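Local coordinates for protein novel antigen receptor (Ginglymostoma cirratum, PDB 4Q97) that serves as a shark antibody heavy chain, of which this is the first constant (C1) domain, probably a structural module behind the antigen-binding variable domain, at residues V45-N50 with S75-P80; L81-W84 with V89-C92. One frame throughout, in Å; residues are numbered along the deposited sequence.

Both contacts belong to one immunoglobulin C1-set sandwich, and their centres lie about 7 Å apart. Contact 1 is core: it joins strand 44-49 of one sheet to strand 71-80 of the other, through an indole, a leucine and a buried serine hydroxyl. Contact 2 lies farther from the chain's centre, about 13 Å against 8 Å, and is partly buried; there the loop after strand 71-80 meets strand 89-96, the sheet neighbour of 44-49, through a tyrosine hydroxyl and a backbone carbonyl. Among the ties between them are a salt bridge from Lys-49 to Glu-83, a probable hydrogen bond from Gln-48 N to Ser-91 O, and packing of Val-79 and Lys-49 on Tyr-90.

Contact 1 (V45-N50 with S75-P80)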
loop_
_atom_site.group_PDB
_atom_site.type_symbol
_atom_site.label_atom_id
_atom_site.label_comp_id
_atom_site.label_asym_id
_atom_site.label_seq_id
_atom_site.Cartn_x
_atom_site.Cartn_y
_atom_site.Cartn_z
ATOM N N VAL A 45 -10.551 -2.060 10.283
ATOM C CA VAL A 45 -9.174 -1.570 10.411
ATOM C C VAL A 45 -9.099 -0.464 11.457
ATOM O O VAL A 45 -9.931 0.445 11.473
ATOM C CB VAL A 45 -8.614 -1.009 9.080
ATOM C CG1 VAL A 45 -7.103 -0.818 9.167
ATOM C CG2 VAL A 45 -8.963 -1.914 7.913
ATOM N N SER A 46 -8.090 -0.545 12.318
ATOM C CA SER A 46 -7.862 0.470 13.347
ATOM C C SER A 46 -6.377 0.641 13.651
ATOM O O SER A 46 -5.635 -0.337 13.768
ATOM C CB SER A 46 -8.632 0.139 14.624
ATOM O OG SER A 46 -8.294 -1.149 15.095
ATOM N N TRP A 47 -5.964 1.900 13.772
ATOM C CA TRP A 47 -4.580 2.265 14.024
ATOM C C TRP A 47 -4.369 2.636 15.476
ATOM O O TRP A 47 -5.262 3.198 16.115
ATOM C CB TRP A 47 -4.206 3.470 13.173
ATOM C CG TRP A 47 -4.062 3.177 11.727
ATOM C CD1 TRP A 47 -5.042 3.229 10.780
ATOM C CD2 TRP A 47 -2.860 2.798 11.047
ATOM N NE1 TRP A 47 -4.525 2.904 9.547
ATOM C CE2 TRP A 47 -3.187 2.635 9.683
ATOM C CE3 TRP A 47 -1.539 2.579 11.457
ATOM C CZ2 TRP A 47 -2.237 2.263 8.720
ATOM C CZ3 TRP A 47 -0.594 2.210 10.497
ATOM C CH2 TRP A 47 -0.951 2.056 9.145
ATOM N N GLN A 48 -3.175 2.329 15.981
ATOM C CA GLN A 48 -2.751 2.746 17.317
ATOM C C GLN A 48 -1.352 3.346 17.301
ATOM O O GLN A 48 -0.532 3.015 16.443
ATOM C CB GLN A 48 -2.771 1.579 18.306
ATOM C CG GLN A 48 -4.126 1.296 18.929
ATOM C CD GLN A 48 -4.708 -0.035 18.501
ATOM O OE1 GLN A 48 -5.239 -0.776 19.329
ATOM N NE2 GLN A 48 -4.605 -0.353 17.211
ATOM N N LYS A 49 -1.105 4.241 18.254
ATOM C CA LYS A 49 0.233 4.735 18.554
ATOM C C LYS A 49 0.545 4.477 20.029
ATOM O O LYS A 49 -0.242 4.850 20.905
ATOM C CB LYS A 49 0.340 6.232 18.251
ATOM C CG LYS A 49 1.709 6.827 18.543
ATOM C CD LYS A 49 1.636 8.336 18.676
ATOM C CE LYS A 49 2.831 8.865 19.450
ATOM N NZ LYS A 49 2.573 10.227 19.991
ATOM N N ASN A 50 1.685 3.840 20.295
ATOM C CA ASN A 50 2.148 3.574 21.666
ATOM C C ASN A 50 1.073 3.041 22.612
ATOM O O ASN A 50 0.878 3.590 23.699
ATOM C CB ASN A 50 2.800 4.829 22.272
ATOM C CG ASN A 50 4.309 4.827 22.144
ATOM O OD1 ASN A 50 4.851 4.669 21.054
ATOM N ND2 ASN A 50 4.997 5.017 23.266
ATOM N N SER A 75 -4.473 0.463 4.027
ATOM C CA SER A 75 -4.810 1.560 4.923
ATOM C C SER A 75 -3.602 2.476 5.061
ATOM O O SER A 75 -2.516 2.038 5.458
ATOM C CB SER A 75 -5.266 1.048 6.289
ATOM O OG SER A 75 -5.781 2.115 7.068
ATOM N N LEU A 76 -3.805 3.748 4.733
ATOM C CA LEU A 76 -2.717 4.713 4.617
ATOM C C LEU A 76 -2.716 5.750 5.734
ATOM O O LEU A 76 -3.673 6.509 5.883
ATOM C CB LEU A 76 -2.807 5.421 3.267
ATOM C CG LEU A 76 -2.361 4.602 2.063
ATOM C CD1 LEU A 76 -2.981 5.125 0.775
ATOM C CD2 LEU A 76 -0.844 4.626 1.999
ATOM N N LEU A 77 -1.631 5.778 6.503
ATOM C CA LEU A 77 -1.470 6.753 7.569
ATOM C C LEU A 77 -0.240 7.624 7.337
ATOM O O LEU A 77 0.868 7.116 7.125
ATOM C CB LEU A 77 -1.397 6.068 8.938
ATOM C CG LEU A 77 -1.038 6.924 10.163
ATOM C CD1 LEU A 77 -2.175 7.853 10.565
ATOM C CD2 LEU A 77 -0.639 6.046 11.338
ATOM N N LYS A 78 -0.455 8.940 7.362
ATOM C CA LYS A 78 0.642 9.899 7.374
ATOM C C LYS A 78 0.921 10.232 8.825
ATOM O O LYS A 78 0.039 10.733 9.531
ATOM C CB LYS A 78 0.275 11.187 6.634
ATOM C CG LYS A 78 -0.653 11.018 5.445
ATOM C CD LYS A 78 -0.995 12.376 4.859
ATOM C CE LYS A 78 -2.453 12.454 4.426
ATOM N NZ LYS A 78 -2.936 13.866 4.406
ATOM N N VAL A 79 2.134 9.938 9.280
ATOM C CA VAL A 79 2.533 10.306 10.633
ATOM C C VAL A 79 3.584 11.419 10.613
ATOM O O VAL A 79 4.567 11.334 9.879
ATOM C CB VAL A 79 2.948 9.077 11.498
ATOM C CG1 VAL A 79 2.939 7.794 10.682
ATOM C CG2 VAL A 79 4.294 9.278 12.183
ATOM N N PRO A 80 3.345 12.493 11.387
ATOM C CA PRO A 80 4.329 13.539 11.636
ATOM C C PRO A 80 5.745 12.978 11.827
ATOM O O PRO A 80 5.943 12.056 12.621
ATOM C CB PRO A 80 3.823 14.179 12.936
ATOM C CG PRO A 80 2.356 13.856 13.003
ATOM C CD PRO A 80 2.022 12.882 11.906
#
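Strands 45-49 and 75-80 face each other across the immunoglobulin sandwich, their axes 9.2 Å apart at closest and running in nearly the same direction, 25° from parallel. That separation is too wide for backbone pairing, so side chains fill the gap, and Trp-47 supplies most of the surface from its strand. This is the core tryptophan of the immunoglobulin fold, touching Cys-33 of the intersheet disulfide. Leu-77 lies over one face of its indole: CB stands 3.9 Å from the centroid of the six-membered ring and only 9° off the ring normal, a CH-pi contact. The leucine's first torsion sets CG opposite the backbone N, and CD2 continues over the same ring to 3.6 Å from Trp-47 CE3. Phe-58 also meets the indole. At the far end of the contact, Val-45 CG1 packs 3.8 Å from Ser-75 OG. That hydroxyl also hydrogen-bonds Thr-60 OG1, and so links the tryptophan to strand 58-65. The indole N-H is satisfied within the core: Trp-47 NE1 donates to Ser-75 OG at 2.9 Å, with an N-H...O angle of 158° and the oxygen close to the ring plane.

Contact 2 (L81-W84 with V89-C92); sequences LQEW and VYSC
Tyr-90, on strand 89-96 and two residues before the disulfide cysteine Cys-92, reaches with its hydroxyl to the backbone of Glu-83, in the loop that precedes its strand. The polar part across the contact is one hydrogen bond: Tyr-90 OH donates to Glu-83 O at 3.1 Å. The C=O...O angle is 110° and the donor stands 61° out of the carbonyl plane, so the approach is from above the peptide and misses the lone pairs. The same carbonyl accepts Ser-88 OG, giving it two donors. Beside the bond, Glu-83 CB sits 3.2 Å from Tyr-90 OH. Within the loop, Trp-84 N bonds Leu-81 O at 3.1 Å, closing a turn that presents residue 83.

The charged part lies at the end of the glutamate, whose carboxylate is turned steeply to the phenol ring and has its salt-bridge partner in Lys-49 of strand 44-49.

The apolar part is aromatic. Trp-84 approaches with its benzo edge: CZ3 lies 3.9 Å from Tyr-90 CD2, and CE3 is 4.0 Å from CE2 of the same tyrosine. A first torsion of 178° carries the indole away from its own backbone N and over to the tyrosine; it also touches Val-29 and Leu-31 of strand 28-38, and Leu-31 touches Tyr-90 as well.

Cys-92 makes the disulfide to Cys-33. The chemistry thus implies a loop held to its strand by a bond that comes from above the carbonyl plane, with aromatic packing beside it and the glutamate charge probably offset by Lys-49.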
loop_
_atom_site.group_PDB
_atom_site.type_symbol
_atom_site.label_atom_id
_atom_site.label_comp_id
_atom_site.label_asym_id
_atom_site.label_seq_id
_atom_site.Cartn_x
_atom_site.Cartn_y
_atom_site.Cartn_z
ATOM N N LEU A 81 6.709 13.526 11.090
ATOM C CA LEU A 81 8.106 13.079 11.155
ATOM C C LEU A 81 8.628 13.238 12.579
ATOM O O LEU A 81 9.391 12.406 13.072
ATOM C CB LEU A 81 8.972 13.895 10.191
ATOM C CG LEU A 81 10.045 13.207 9.334
ATOM C CD1 LEU A 81 10.954 14.255 8.703
ATOM C CD2 LEU A 81 10.879 12.196 10.105
ATOM N N GLN A 82 8.205 14.326 13.218
ATOM C CA GLN A 82 8.392 14.560 14.643
ATOM C C GLN A 82 8.030 13.315 15.449
ATOM O O GLN A 82 8.837 12.802 16.231
ATOM C CB GLN A 82 7.482 15.713 15.073
ATOM C CG GLN A 82 7.984 16.528 16.248
ATOM C CD GLN A 82 9.204 17.364 15.914
ATOM O OE1 GLN A 82 9.470 17.680 14.751
ATOM N NE2 GLN A 82 9.955 17.731 16.941
ATOM N N GLU A 83 6.813 12.829 15.213
ATOM C CA GLU A 83 6.224 11.723 15.959
ATOM C C GLU A 83 6.817 10.356 15.611
ATOM O O GLU A 83 6.422 9.342 16.186
ATOM C CB GLU A 83 4.712 11.714 15.725
ATOM C CG GLU A 83 3.973 12.859 16.395
ATOM C CD GLU A 83 3.545 12.519 17.807
ATOM O OE1 GLU A 83 4.036 13.168 18.759
ATOM O OE2 GLU A 83 2.721 11.593 17.960
ATOM N N TRP A 84 7.769 10.330 14.682
ATOM C CA TRP A 84 8.329 9.071 14.200
ATOM C C TRP A 84 9.547 8.580 14.991
ATOM O O TRP A 84 9.686 7.379 15.199
ATOM C CB TRP A 84 8.617 9.146 12.691
ATOM C CG TRP A 84 9.240 7.903 12.095
ATOM C CD1 TRP A 84 10.477 7.806 11.521
ATOM C CD2 TRP A 84 8.657 6.590 12.016
ATOM N NE1 TRP A 84 10.704 6.519 11.091
ATOM C CE2 TRP A 84 9.606 5.751 11.383
ATOM C CE3 TRP A 84 7.429 6.041 12.420
ATOM C CZ2 TRP A 84 9.364 4.392 11.140
ATOM C CZ3 TRP A 84 7.192 4.684 12.182
ATOM C CH2 TRP A 84 8.157 3.879 11.544
ATOM N N VAL A 89 5.621 3.561 18.729
ATOM C CA VAL A 89 5.203 2.334 18.063
ATOM C C VAL A 89 3.849 2.559 17.424
ATOM O O VAL A 89 2.889 2.940 18.091
ATOM C CB VAL A 89 5.149 1.108 19.011
ATOM C CG1 VAL A 89 4.308 1.382 20.251
ATOM C CG2 VAL A 89 4.637 -0.124 18.274
ATOM N N TYR A 90 3.783 2.330 16.122
ATOM C CA TYR A 90 2.515 2.375 15.430
ATOM C C TYR A 90 2.088 0.965 15.072
ATOM O O TYR A 90 2.898 0.149 14.625
ATOM C CB TYR A 90 2.612 3.250 14.188
ATOM C CG TYR A 90 2.849 4.710 14.496
ATOM C CD1 TYR A 90 1.780 5.578 14.700
ATOM C CD2 TYR A 90 4.141 5.222 14.586
ATOM C CE1 TYR A 90 1.990 6.917 14.981
ATOM C CE2 TYR A 90 4.361 6.559 14.870
ATOM C CZ TYR A 90 3.281 7.402 15.066
ATOM O OH TYR A 90 3.486 8.732 15.346
ATOM N N SER A 91 0.813 0.686 15.300
ATOM C CA SER A 91 0.234 -0.598 14.956
ATOM C C SER A 91 -1.080 -0.379 14.221
ATOM O O SER A 91 -1.820 0.553 14.531
ATOM C CB SER A 91 0.016 -1.448 16.217
ATOM O OG SER A 91 -0.911 -0.841 17.110
ATOM N N CYS A 92 -1.339 -1.209 13.214
ATOM C CA CYS A 92 -2.682 -1.353 12.675
ATOM C C CYS A 92 -3.217 -2.718 13.096
ATOM O O CYS A 92 -2.459 -3.686 13.270
ATOM C CB CYS A 92 -2.725 -1.190 11.146
ATOM S SG CYS A 92 -1.920 -2.529 10.243
#